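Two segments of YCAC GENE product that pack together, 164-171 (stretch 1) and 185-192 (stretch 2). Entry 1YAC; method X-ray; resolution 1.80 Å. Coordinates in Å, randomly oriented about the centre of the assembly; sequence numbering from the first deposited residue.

Stretch 1 164-171: TWFGVACE
Stretch 2, residues 185-192: TLFSNHIP

Helices whose axes lie far apart can still pack tightly if large side chains span the gap, and this pair illustrates the principle. T164 sits at the N-cap position, without a capping bond from its side chain, before the helix that starts at W165; the helix that enters stretch 2 from earlier in the chain runs antiparallel to it at 174°, axes 11.8 Å apart at closest approach. Helical phi/psi lie near -60/-45. In the register, the CA atoms of F166 and F187 lie 8.1 Å apart and those of A169 and L186 9.1 Å. No hydrogen bond crosses the contact, which buries 311 Å² summed over both sides.

T185 stays out of reach. L186 (chi1 t, chi2 p) points toward stretch 1, its CD2 4.0 Å from A169 CB. F187 (chi1 m, chi2 -8°) starts sideways, yet its ring is a hub for four residues: F166 CE1 lies over one face, 3.4 Å from F187 CZ, ring planes at 44°; A169 CB meets the edge, 4.1 Å from F187 CE1; C170 SG (chi1 m) is 3.9 Å from F187 CZ; W165 CZ3 is 4.3 Å from F187 CD1. S188 is out of reach. H190 (phi/psi -124/5, chi1 m, chi2 -70°) turns its ring edge to the W165 face, planes at 74°, with CB 3.6 Å from W165 CZ2. I191 (-139/93, mt) places CG1 3.8 Å from W165 CH2 (chi1 p, chi2 -101°) and CD1 3.5 Å from F166 CD1 (chi1 t, chi2 82°), touching both aromatics.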

# COMPACT_ATOMS: atom_id res chain seq x y z
N THR A 164 5.14 20.82 7.48
CA THR A 164 4.75 19.83 8.47
C THR A 164 5.25 20.35 9.82
O THR A 164 6.18 21.16 9.85
CB THR A 164 5.24 18.41 8.07
OG1 THR A 164 6.57 18.48 7.54
CG2 THR A 164 4.32 17.85 6.97
N TRP A 165 4.65 19.89 10.92
CA TRP A 165 5.00 20.45 12.22
C TRP A 165 6.47 20.51 12.62
O TRP A 165 6.91 21.53 13.14
CB TRP A 165 4.11 19.89 13.36
CG TRP A 165 4.53 18.57 13.92
CD1 TRP A 165 4.00 17.34 13.64
CD2 TRP A 165 5.60 18.34 14.85
NE1 TRP A 165 4.67 16.36 14.33
CE2 TRP A 165 5.66 16.95 15.08
CE3 TRP A 165 6.52 19.17 15.51
CZ2 TRP A 165 6.60 16.37 15.94
CZ3 TRP A 165 7.45 18.60 16.36
CH2 TRP A 165 7.49 17.21 16.57
N PHE A 166 7.23 19.45 12.36
CA PHE A 166 8.64 19.45 12.74
C PHE A 166 9.37 20.53 11.93
O PHE A 166 10.18 21.29 12.48
CB PHE A 166 9.26 18.07 12.53
CG PHE A 166 10.73 18.00 12.85
CD1 PHE A 166 11.17 17.84 14.17
CD2 PHE A 166 11.68 18.06 11.83
CE1 PHE A 166 12.52 17.73 14.46
CE2 PHE A 166 13.04 17.95 12.12
CZ PHE A 166 13.46 17.78 13.43
N GLY A 167 9.04 20.62 10.64
CA GLY A 167 9.64 21.63 9.78
C GLY A 167 9.28 23.03 10.29
O GLY A 167 10.14 23.93 10.31
N VAL A 168 8.02 23.22 10.68
CA VAL A 168 7.53 24.50 11.22
C VAL A 168 8.36 24.89 12.46
O VAL A 168 8.88 26.01 12.56
CB VAL A 168 6.00 24.40 11.61
CG1 VAL A 168 5.54 25.64 12.39
CG2 VAL A 168 5.13 24.22 10.35
N ALA A 169 8.53 23.95 13.39
CA ALA A 169 9.29 24.21 14.60
C ALA A 169 10.73 24.61 14.29
O ALA A 169 11.28 25.53 14.91
CB ALA A 169 9.26 22.99 15.52
N CYS A 170 11.35 23.91 13.35
CA CYS A 170 12.74 24.18 12.98
C CYS A 170 12.93 25.51 12.28
O CYS A 170 13.96 26.19 12.48
CB CYS A 170 13.29 23.05 12.10
SG CYS A 170 13.61 21.51 12.98
N GLU A 171 11.97 25.89 11.44
CA GLU A 171 12.08 27.16 10.74
C GLU A 171 11.86 28.32 11.73
O GLU A 171 12.47 29.38 11.60
CB GLU A 171 11.08 27.23 9.59
CG GLU A 171 11.47 28.27 8.53
CD GLU A 171 10.74 28.05 7.22
OE1 GLU A 171 11.26 27.29 6.40
OE2 GLU A 171 9.66 28.65 7.01
N THR A 185 12.97 19.09 24.33
CA THR A 185 11.82 18.58 25.05
C THR A 185 10.63 18.42 24.10
O THR A 185 9.96 17.38 24.11
CB THR A 185 11.44 19.50 26.24
OG1 THR A 185 12.50 19.48 27.20
CG2 THR A 185 10.17 19.02 26.93
N LEU A 186 10.41 19.42 23.26
CA LEU A 186 9.32 19.38 22.29
C LEU A 186 9.50 18.17 21.37
O LEU A 186 8.56 17.41 21.13
CB LEU A 186 9.30 20.67 21.45
CG LEU A 186 8.28 20.73 20.29
CD1 LEU A 186 6.88 20.95 20.85
CD2 LEU A 186 8.65 21.86 19.32
N PHE A 187 10.72 17.98 20.88
CA PHE A 187 11.02 16.87 19.99
C PHE A 187 10.88 15.52 20.69
O PHE A 187 10.26 14.58 20.16
CB PHE A 187 12.43 17.03 19.41
CG PHE A 187 12.57 18.19 18.44
CD1 PHE A 187 11.46 18.91 18.00
CD2 PHE A 187 13.83 18.55 17.97
CE1 PHE A 187 11.59 19.97 17.10
CE2 PHE A 187 13.98 19.60 17.07
CZ PHE A 187 12.85 20.32 16.64
N SER A 188 11.44 15.41 21.89
CA SER A 188 11.37 14.17 22.65
C SER A 188 9.91 13.76 22.95
O SER A 188 9.56 12.59 22.88
CB SER A 188 12.17 14.33 23.96
OG SER A 188 12.13 13.14 24.73
N ASN A 189 9.07 14.75 23.24
CA ASN A 189 7.67 14.50 23.55
C ASN A 189 6.83 14.10 22.34
O ASN A 189 5.77 13.50 22.50
CB ASN A 189 7.01 15.74 24.18
CG ASN A 189 7.57 16.04 25.56
OD1 ASN A 189 7.94 15.13 26.29
ND2 ASN A 189 7.77 17.30 25.86
N HIS A 190 7.31 14.43 21.14
CA HIS A 190 6.56 14.15 19.93
C HIS A 190 7.20 13.33 18.82
O HIS A 190 6.61 13.13 17.76
CB HIS A 190 6.01 15.47 19.37
CG HIS A 190 5.08 16.16 20.32
ND1 HIS A 190 3.82 15.67 20.61
CD2 HIS A 190 5.24 17.27 21.07
CE1 HIS A 190 3.24 16.47 21.49
NE2 HIS A 190 4.08 17.44 21.78
N ILE A 191 8.40 12.82 19.07
CA ILE A 191 9.09 11.99 18.09
C ILE A 191 9.73 10.83 18.85
O ILE A 191 10.85 10.95 19.36
CB ILE A 191 10.19 12.79 17.34
CG1 ILE A 191 9.62 14.10 16.80
CG2 ILE A 191 10.78 11.94 16.21
CD1 ILE A 191 10.69 15.06 16.31
N PRO A 192 9.02 9.68 18.97
CA PRO A 192 9.56 8.52 19.69
C PRO A 192 11.00 8.18 19.31
O PRO A 192 11.82 7.89 20.18
CB PRO A 192 8.60 7.41 19.29
CG PRO A 192 7.27 8.14 19.24
CD PRO A 192 7.65 9.42 18.49